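Local coordinates for protein IroE-like serine hydrolase (Shewanella oneidensis, PDB 3GFF) that probably hydrolyses ester bonds as a serine hydrolase of the esterase D family, with an alpha/beta-hydrolase fold, at residues 84-89 with 144-149; 91-96 with 172-177; 149-154 with 163-168. All coordinates share one frame; numbering follows the deposited sequence.

Overall arrangement
All three contacts gather around helix 146-156, which follows strand 138-144 of the mixed sheet. Contacts 1 and 3 share this helix and Leu-149, their centres about 12 Å apart: contact 1 holds its first turn, with the presumed nucleophile elbow, against helix 86-89, and contact 3 lays its middle on strand 164-168. Contact 2 joins two loops beyond the sheet, its centre about 11 Å from that of contact 1. Along the chain contact 1 closes before contact 3 opens, while the segments of contacts 1 and 2 alternate. Phe-146 meets Trp-173 and Phe-174, so the loops of contact 2 pack directly beside the probable active site.

Contact 1: residues 84-89 with 144-149; sequences TNRMRD and HSFGGL
Phe-146 meets two neighbours from helix 86-89, Met-87 over a face of its ring and Arg-86 with its guanidinium over the CB of Phe-146. The selenium of Met-87, a selenomethionine, sits 4.0 Å from the ring centroid and 24° off the ring normal, a Met-aromatic contact displaced toward the CE2 and CZ rim. Bends at chi2 and chi3 fold the Met-87 chain, and Met-87 CE also comes near Phe-146 CE2. Arg-86 arrives differently. Its chain runs extended from CG to NE and crosses the Phe-146 side chain at about a right angle, with guanidinium and ring planes 77° apart. The guanidinium therefore does not stack on the ring: Arg-86 NH1 is 3.6 Å from Phe-146 CD1 in an oblique approach. Near the guanidinium plane, at its edge, come Ser-145 CB, 3.9 Å from Arg-86 NH2, and the carbonyl oxygen of His-144, 3.8 Å from the same nitrogen. Beyond the two segments, Arg-86 NE forms a salt bridge with Asp-50 OD1, and Ser-145 OG is hydrogen-bonded to His-247 NE2. Ser-145 sits in a GxSxG sequence whose strained strand-to-helix turn fits a nucleophile elbow, consistent with a Ser-His-Asp triad completed by His-247 and Asp-169; a bound imidazole, probably from the crystallisation liquor, lies about 4 Å from its side chain. Across the contact itself the chemistry is dispersion between the Met-87 chalcogen, deposited as selenium, and an aromatic face, beside a cation whose salt bridge is made elsewhere; the arginine would probably add positive potential beside the elbow.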
loop_
_atom_site.group_PDB
_atom_site.type_symbol
_atom_site.label_atom_id
_atom_site.label_comp_id
_atom_site.label_asym_id
_atom_site.label_seq_id
_atom_site.Cartn_x
_atom_site.Cartn_y
_atom_site.Cartn_z
ATOM N N THR A 84 12.645 -14.537 16.723
ATOM C CA THR A 84 12.582 -15.632 17.669
ATOM C C THR A 84 12.274 -14.840 18.969
ATOM O O THR A 84 11.108 -14.683 19.340
ATOM C CB THR A 84 13.877 -16.414 17.699
ATOM O OG1 THR A 84 14.928 -15.574 18.165
ATOM C CG2 THR A 84 14.224 -16.948 16.291
ATOM N N ASN A 85 13.306 -14.268 19.599
ATOM C CA ASN A 85 13.121 -13.416 20.784
ATOM C C ASN A 85 13.243 -11.908 20.395
ATOM O O ASN A 85 14.323 -11.294 20.379
ATOM C CB ASN A 85 14.101 -13.825 21.883
ATOM C CG ASN A 85 13.776 -13.213 23.240
ATOM O OD1 ASN A 85 13.065 -12.203 23.351
ATOM N ND2 ASN A 85 14.352 -13.799 24.280
ATOM N N ARG A 86 12.102 -11.339 20.061
ATOM C CA ARG A 86 11.991 -9.950 19.631
ATOM C C ARG A 86 12.429 -8.914 20.682
ATOM O O ARG A 86 13.099 -7.943 20.358
ATOM C CB ARG A 86 10.542 -9.703 19.238
ATOM C CG ARG A 86 10.225 -8.295 18.751
ATOM C CD ARG A 86 8.890 -8.274 18.024
ATOM N NE ARG A 86 8.839 -7.109 17.157
ATOM C CZ ARG A 86 8.253 -5.957 17.475
ATOM N NH1 ARG A 86 7.615 -5.820 18.646
ATOM N NH2 ARG A 86 8.290 -4.940 16.608
HETATM N N MSE A 87 12.050 -9.102 21.939
HETATM C CA MSE A 87 12.466 -8.137 22.947
HETATM C C MSE A 87 13.975 -8.201 23.159
HETATM O O MSE A 87 14.579 -7.233 23.548
HETATM C CB MSE A 87 11.713 -8.312 24.265
HETATM C CG MSE A 87 10.253 -7.790 24.241
HETATM SE SE MSE A 87 10.118 -5.871 23.794
HETATM C CE MSE A 87 11.104 -5.298 25.329
ATOM N N ARG A 88 14.577 -9.334 22.879
ATOM C CA ARG A 88 16.000 -9.495 23.086
ATOM C C ARG A 88 16.753 -8.836 21.962
ATOM O O ARG A 88 17.658 -8.065 22.222
ATOM C CB ARG A 88 16.370 -10.972 23.158
ATOM C CG ARG A 88 17.828 -11.295 23.492
ATOM C CD ARG A 88 18.118 -12.742 23.118
ATOM N NE ARG A 88 17.978 -12.938 21.676
ATOM C CZ ARG A 88 18.007 -14.114 21.056
ATOM N NH1 ARG A 88 18.168 -15.250 21.737
ATOM N NH2 ARG A 88 17.868 -14.165 19.735
ATOM N N ASP A 89 16.331 -9.096 20.719
ATOM C CA ASP A 89 17.055 -8.663 19.534
ATOM C C ASP A 89 16.775 -7.263 19.050
ATOM O O ASP A 89 17.588 -6.712 18.347
ATOM C CB ASP A 89 16.737 -9.601 18.378
ATOM C CG ASP A 89 17.173 -11.034 18.639
ATOM O OD1 ASP A 89 18.130 -11.251 19.420
ATOM O OD2 ASP A 89 16.558 -11.953 18.048
ATOM N N HIS A 144 10.160 -1.189 11.901
ATOM C CA HIS A 144 8.922 -0.606 12.376
ATOM C C HIS A 144 8.771 -0.930 13.856
ATOM O O HIS A 144 9.098 -2.063 14.286
ATOM C CB HIS A 144 7.759 -1.215 11.596
ATOM C CG HIS A 144 6.414 -0.900 12.156
ATOM N ND1 HIS A 144 5.687 -1.819 12.870
ATOM C CD2 HIS A 144 5.680 0.240 12.140
ATOM C CE1 HIS A 144 4.545 -1.267 13.244
ATOM N NE2 HIS A 144 4.522 -0.014 12.831
ATOM N N SER A 145 8.267 0.032 14.624
ATOM C CA SER A 145 8.029 -0.139 16.059
ATOM C C SER A 145 9.352 -0.444 16.713
ATOM O O SER A 145 10.323 0.288 16.495
ATOM C CB SER A 145 6.978 -1.227 16.313
ATOM O OG SER A 145 6.519 -1.254 17.674
ATOM N N PHE A 146 9.421 -1.489 17.525
ATOM C CA PHE A 146 10.711 -1.901 18.100
ATOM C C PHE A 146 11.789 -2.143 17.038
ATOM O O PHE A 146 12.958 -1.879 17.293
ATOM C CB PHE A 146 10.559 -3.137 18.955
ATOM C CG PHE A 146 9.974 -2.861 20.274
ATOM C CD1 PHE A 146 8.611 -2.825 20.449
ATOM C CD2 PHE A 146 10.789 -2.632 21.359
ATOM C CE1 PHE A 146 8.100 -2.559 21.677
ATOM C CE2 PHE A 146 10.262 -2.363 22.575
ATOM C CZ PHE A 146 8.953 -2.322 22.750
ATOM N N GLY A 147 11.414 -2.647 15.862
ATOM C CA GLY A 147 12.379 -2.813 14.754
ATOM C C GLY A 147 12.981 -1.466 14.327
ATOM O O GLY A 147 14.087 -1.401 13.777
ATOM N N GLY A 148 12.253 -0.376 14.561
ATOM C CA GLY A 148 12.759 0.970 14.304
ATOM C C GLY A 148 13.993 1.279 15.153
ATOM O O GLY A 148 14.842 2.037 14.745
ATOM N N LEU A 149 14.062 0.684 16.345
ATOM C CA LEU A 149 15.164 0.863 17.283
ATOM C C LEU A 149 16.408 0.181 16.762
ATOM O O LEU A 149 17.494 0.621 17.091
ATOM C CB LEU A 149 14.840 0.297 18.674
ATOM C CG LEU A 149 13.804 1.035 19.499
ATOM C CD1 LEU A 149 13.369 0.194 20.685
ATOM C CD2 LEU A 149 14.393 2.389 19.937
#

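Contact 2: residues 91-96 with 172-177; sequences TPTHTL and LWFDSP
Phe-174 pushes its ring in among three threonines of segment 91-96, and here the packing is close. Thr-91 CG2 lies over one face, 3.7 Å from the ring centroid and 17° off the normal, a CH-pi contact. At the edge of the ring Thr-93 O comes within 3.2 Å of Phe-174 CE2, and Thr-95 CG2 reaches tip to tip toward Phe-174 CZ at 3.7 Å. CG of Phe-174 stands anti to the backbone N (chi1 180°), on the side of segment 91-96; Phe-146 and Leu-149 of helix 146-156 also touch the side chain. The other side of the contact is polar and partly exposed. Thr-93 OG1 donates a hydrogen bond to Asp-175 OD2 at 2.5 Å, so short that coordinate error may contribute and its strength should not be read from it. The second carboxylate oxygen works through solvent: one water donates to Asp-175 OD1 at 2.8 Å and is also hydrogen-bonded to Thr-95 OG1. Phe-174 and Asp-175 are the central residues of a type II beta turn from Trp-173 to Ser-176, which presents ring and carboxylate to the same partner segment. Two loops, those after helix 86-89 and strand 164-168, thus meet beyond the sheet of an alpha/beta-hydrolase fold.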
loop_
_atom_site.group_PDB
_atom_site.type_symbol
_atom_site.label_atom_id
_atom_site.label_comp_id
_atom_site.label_asym_id
_atom_site.label_seq_id
_atom_site.Cartn_x
_atom_site.Cartn_y
_atom_site.Cartn_z
ATOM N N THR A 91 16.018 -4.557 21.042
ATOM C CA THR A 91 16.301 -3.548 22.073
ATOM C C THR A 91 17.798 -3.312 22.228
ATOM O O THR A 91 18.562 -4.239 22.383
ATOM C CB THR A 91 15.617 -3.904 23.424
ATOM O OG1 THR A 91 16.010 -5.204 23.873
ATOM C CG2 THR A 91 14.070 -3.861 23.255
ATOM N N PRO A 92 18.228 -2.049 22.104
ATOM C CA PRO A 92 19.642 -1.715 22.183
ATOM C C PRO A 92 20.192 -1.646 23.600
ATOM O O PRO A 92 21.409 -1.850 23.798
ATOM C CB PRO A 92 19.707 -0.354 21.499
ATOM C CG PRO A 92 18.330 0.261 21.720
ATOM C CD PRO A 92 17.376 -0.870 21.831
ATOM N N THR A 93 19.316 -1.353 24.567
ATOM C CA THR A 93 19.683 -1.289 25.959
ATOM C C THR A 93 18.758 -2.192 26.781
ATOM O O THR A 93 17.648 -2.528 26.363
ATOM C CB THR A 93 19.657 0.178 26.485
ATOM O OG1 THR A 93 18.367 0.775 26.259
ATOM C CG2 THR A 93 20.712 1.014 25.766
ATOM N N HIS A 94 19.257 -2.568 27.948
ATOM C CA HIS A 94 18.568 -3.408 28.890
ATOM C C HIS A 94 17.855 -2.588 29.969
ATOM O O HIS A 94 18.440 -1.711 30.578
ATOM C CB HIS A 94 19.570 -4.342 29.579
ATOM C CG HIS A 94 18.965 -5.186 30.662
ATOM N ND1 HIS A 94 18.092 -6.221 30.398
ATOM C CD2 HIS A 94 19.090 -5.133 32.015
ATOM C CE1 HIS A 94 17.705 -6.765 31.542
ATOM N NE2 HIS A 94 18.270 -6.104 32.537
ATOM N N THR A 95 16.589 -2.914 30.192
ATOM C CA THR A 95 15.782 -2.368 31.290
ATOM C C THR A 95 14.642 -3.353 31.518
ATOM O O THR A 95 14.214 -4.049 30.596
ATOM C CB THR A 95 15.199 -0.951 31.028
ATOM O OG1 THR A 95 14.506 -0.479 32.199
ATOM C CG2 THR A 95 14.221 -0.975 29.861
ATOM N N LEU A 96 14.175 -3.405 32.761
ATOM C CA LEU A 96 13.052 -4.247 33.171
ATOM C C LEU A 96 11.772 -3.425 33.319
ATOM O O LEU A 96 10.744 -3.989 33.685
ATOM C CB LEU A 96 13.356 -4.895 34.520
ATOM C CG LEU A 96 14.571 -5.832 34.578
ATOM C CD1 LEU A 96 14.940 -6.197 36.009
ATOM C CD2 LEU A 96 14.341 -7.075 33.685
ATOM N N LEU A 172 10.881 4.856 20.457
ATOM C CA LEU A 172 11.888 5.627 21.180
ATOM C C LEU A 172 11.581 5.705 22.676
ATOM O O LEU A 172 12.460 6.037 23.474
ATOM C CB LEU A 172 12.027 7.059 20.597
ATOM C CG LEU A 172 12.580 7.204 19.161
ATOM C CD1 LEU A 172 12.607 8.705 18.673
ATOM C CD2 LEU A 172 13.983 6.652 19.107
ATOM N N TRP A 173 10.332 5.455 23.058
ATOM C CA TRP A 173 9.970 5.407 24.470
ATOM C C TRP A 173 10.730 4.292 25.231
ATOM O O TRP A 173 10.923 4.365 26.470
ATOM C CB TRP A 173 8.464 5.234 24.635
ATOM C CG TRP A 173 7.952 3.969 24.037
ATOM C CD1 TRP A 173 7.405 3.822 22.809
ATOM C CD2 TRP A 173 7.982 2.654 24.628
ATOM N NE1 TRP A 173 7.057 2.508 22.600
ATOM C CE2 TRP A 173 7.418 1.767 23.692
ATOM C CE3 TRP A 173 8.431 2.149 25.855
ATOM C CZ2 TRP A 173 7.283 0.406 23.936
ATOM C CZ3 TRP A 173 8.318 0.795 26.096
ATOM C CH2 TRP A 173 7.735 -0.064 25.138
ATOM N N PHE A 174 11.229 3.293 24.499
ATOM C CA PHE A 174 11.881 2.199 25.168
ATOM C C PHE A 174 13.122 2.697 25.900
ATOM O O PHE A 174 13.976 3.366 25.317
ATOM C CB PHE A 174 12.211 1.042 24.241
ATOM C CG PHE A 174 12.895 -0.076 24.948
ATOM C CD1 PHE A 174 12.176 -0.974 25.682
ATOM C CD2 PHE A 174 14.263 -0.154 24.964
ATOM C CE1 PHE A 174 12.802 -1.972 26.385
ATOM C CE2 PHE A 174 14.899 -1.159 25.651
ATOM C CZ PHE A 174 14.170 -2.080 26.344
ATOM N N ASP A 175 13.184 2.388 27.194
ATOM C CA ASP A 175 14.292 2.764 28.061
ATOM C C ASP A 175 14.609 4.245 27.935
ATOM O O ASP A 175 15.783 4.631 27.944
ATOM C CB ASP A 175 15.517 1.880 27.782
ATOM C CG ASP A 175 16.659 2.113 28.777
ATOM O OD1 ASP A 175 16.399 2.613 29.884
ATOM O OD2 ASP A 175 17.822 1.782 28.475
ATOM N N SER A 176 13.559 5.060 27.819
ATOM C CA SER A 176 13.657 6.521 27.820
ATOM C C SER A 176 13.663 7.041 29.266
ATOM O O SER A 176 12.901 6.530 30.118
ATOM C CB SER A 176 12.501 7.183 27.075
ATOM O OG SER A 176 11.240 6.747 27.560
ATOM N N PRO A 177 14.437 8.117 29.523
ATOM C CA PRO A 177 15.217 8.921 28.561
ATOM C C PRO A 177 16.608 8.411 28.155
ATOM O O PRO A 177 17.219 8.982 27.263
ATOM C CB PRO A 177 15.377 10.259 29.314
ATOM C CG PRO A 177 15.457 9.871 30.732
ATOM C CD PRO A 177 14.580 8.640 30.895
HETATM O O HOH W 1 14.180 2.203 31.547
#

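Contact 3: residues 149-154 with 163-168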
loop_
_atom_site.group_PDB
_atom_site.type_symbol
_atom_site.label_atom_id
_atom_site.label_comp_id
_atom_site.label_asym_id
_atom_site.label_seq_id
_atom_site.Cartn_x
_atom_site.Cartn_y
_atom_site.Cartn_z
ATOM N N LEU A 149 14.062 0.684 16.345
ATOM C CA LEU A 149 15.164 0.863 17.283
ATOM C C LEU A 149 16.408 0.181 16.762
ATOM O O LEU A 149 17.494 0.621 17.091
ATOM C CB LEU A 149 14.840 0.297 18.674
ATOM C CG LEU A 149 13.804 1.035 19.499
ATOM C CD1 LEU A 149 13.369 0.194 20.685
ATOM C CD2 LEU A 149 14.393 2.389 19.937
ATOM N N VAL A 150 16.235 -0.896 15.983
ATOM C CA VAL A 150 17.356 -1.608 15.353
ATOM C C VAL A 150 17.998 -0.681 14.307
ATOM O O VAL A 150 19.232 -0.563 14.230
ATOM C CB VAL A 150 16.914 -2.905 14.692
ATOM C CG1 VAL A 150 18.091 -3.536 13.932
ATOM C CG2 VAL A 150 16.310 -3.873 15.708
ATOM N N ALA A 151 17.152 -0.044 13.491
ATOM C CA ALA A 151 17.596 0.972 12.514
ATOM C C ALA A 151 18.380 2.054 13.234
ATOM O O ALA A 151 19.492 2.361 12.838
ATOM C CB ALA A 151 16.414 1.579 11.759
HETATM N N MSE A 152 17.836 2.590 14.332
HETATM C CA MSE A 152 18.516 3.672 15.075
HETATM C C MSE A 152 19.876 3.249 15.588
HETATM O O MSE A 152 20.826 4.012 15.501
HETATM C CB MSE A 152 17.669 4.166 16.260
HETATM C CG MSE A 152 16.360 4.892 15.880
HETATM SE SE MSE A 152 16.605 6.269 14.489
HETATM C CE MSE A 152 14.910 7.097 14.464
ATOM N N GLU A 153 19.954 2.038 16.148
ATOM C CA GLU A 153 21.199 1.504 16.706
ATOM C C GLU A 153 22.254 1.209 15.603
ATOM O O GLU A 153 23.437 1.476 15.758
ATOM C CB GLU A 153 20.871 0.282 17.561
ATOM C CG GLU A 153 22.014 -0.263 18.384
ATOM C CD GLU A 153 22.525 0.707 19.441
ATOM O OE1 GLU A 153 21.975 1.835 19.599
ATOM O OE2 GLU A 153 23.488 0.337 20.101
ATOM N N ALA A 154 21.805 0.706 14.464
ATOM C CA ALA A 154 22.674 0.471 13.315
ATOM C C ALA A 154 23.305 1.815 12.936
ATOM O O ALA A 154 24.523 1.906 12.800
ATOM C CB ALA A 154 21.869 -0.133 12.137
ATOM N N SER A 163 23.372 1.584 3.993
ATOM C CA SER A 163 23.508 3.015 3.617
ATOM C C SER A 163 22.234 3.812 3.898
ATOM O O SER A 163 22.268 5.048 3.979
ATOM C CB SER A 163 23.885 3.177 2.143
ATOM O OG SER A 163 23.012 2.428 1.312
ATOM N N ALA A 164 21.127 3.109 4.051
ATOM C CA ALA A 164 19.810 3.752 4.206
ATOM C C ALA A 164 18.978 3.020 5.204
ATOM O O ALA A 164 18.951 1.769 5.232
ATOM C CB ALA A 164 19.030 3.789 2.832
ATOM N N TYR A 165 18.219 3.798 5.959
ATOM C CA TYR A 165 17.331 3.270 6.978
ATOM C C TYR A 165 15.942 3.901 6.898
ATOM O O TYR A 165 15.781 5.112 6.678
ATOM C CB TYR A 165 17.901 3.567 8.371
ATOM C CG TYR A 165 19.288 3.008 8.646
ATOM C CD1 TYR A 165 19.436 1.721 9.114
ATOM C CD2 TYR A 165 20.432 3.767 8.468
ATOM C CE1 TYR A 165 20.678 1.187 9.365
ATOM C CE2 TYR A 165 21.702 3.240 8.760
ATOM C CZ TYR A 165 21.797 1.940 9.205
ATOM O OH TYR A 165 22.985 1.321 9.505
ATOM N N LEU A 166 14.956 3.048 7.113
ATOM C CA LEU A 166 13.573 3.415 7.203
ATOM C C LEU A 166 13.172 3.064 8.609
ATOM O O LEU A 166 13.154 1.874 8.959
ATOM C CB LEU A 166 12.681 2.692 6.178
ATOM C CG LEU A 166 12.489 3.477 4.873
ATOM C CD1 LEU A 166 13.762 3.502 4.061
ATOM C CD2 LEU A 166 11.294 2.933 4.064
ATOM N N ALA A 167 12.874 4.095 9.410
ATOM C CA ALA A 167 12.453 3.924 10.820
ATOM C C ALA A 167 10.977 4.328 10.911
ATOM O O ALA A 167 10.650 5.489 10.853
ATOM C CB ALA A 167 13.322 4.757 11.742
ATOM N N LEU A 168 10.103 3.336 10.992
ATOM C CA LEU A 168 8.651 3.529 10.932
ATOM C C LEU A 168 8.007 3.462 12.334
ATOM O O LEU A 168 7.810 2.405 12.915
ATOM C CB LEU A 168 8.035 2.501 9.972
ATOM C CG LEU A 168 8.742 2.374 8.593
ATOM C CD1 LEU A 168 8.122 1.259 7.688
ATOM C CD2 LEU A 168 8.785 3.745 7.909
#
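The Tyr-165 ring has the backbone oxygen of Ala-151 over one face, 3.7 Å above its plane and offset toward the rim. Ala-154 CB approaches the ring obliquely, lying 3.3 Å from Tyr-165 CE1 and 3.2 Å from Tyr-165 OH, so the phenol lies against the helix face that carries Ala-151 and Ala-154. Tyr-165 CG stands anti to the carbonyl carbon (chi1 -58°), on the helix side of the strand, and Tyr-165 CD1 is 4.0 Å from Ala-151 CB. An alanine in place of Tyr-165 would probably open a gap beside Ala-151 and Ala-154, leaving their methyl groups without the ring that packs on them. Further along the strand the contact narrows to small groups. Ala-167 CB receives the end of Met-152, a selenomethionine whose CB points away from the strand but whose chain, bent at chi2, brings CE back to 3.9 Å from Ala-167 CB. The short alanine side chains let the axes of segments 149-154 and 164-168 approach to 7.8 Å, with their directions 144° apart. Helix 146-156 is the connection between strands 138-144 and 164-168, neighbouring parallel strands of the central sheet, so this is the second half of a beta-alpha-beta unit. Leu-141 of strand 138-144 and Leu-197 of strand 195-201 both touch Tyr-165, while Met-152 also reaches Tyr-179 and Leu-183 of helix 178-189.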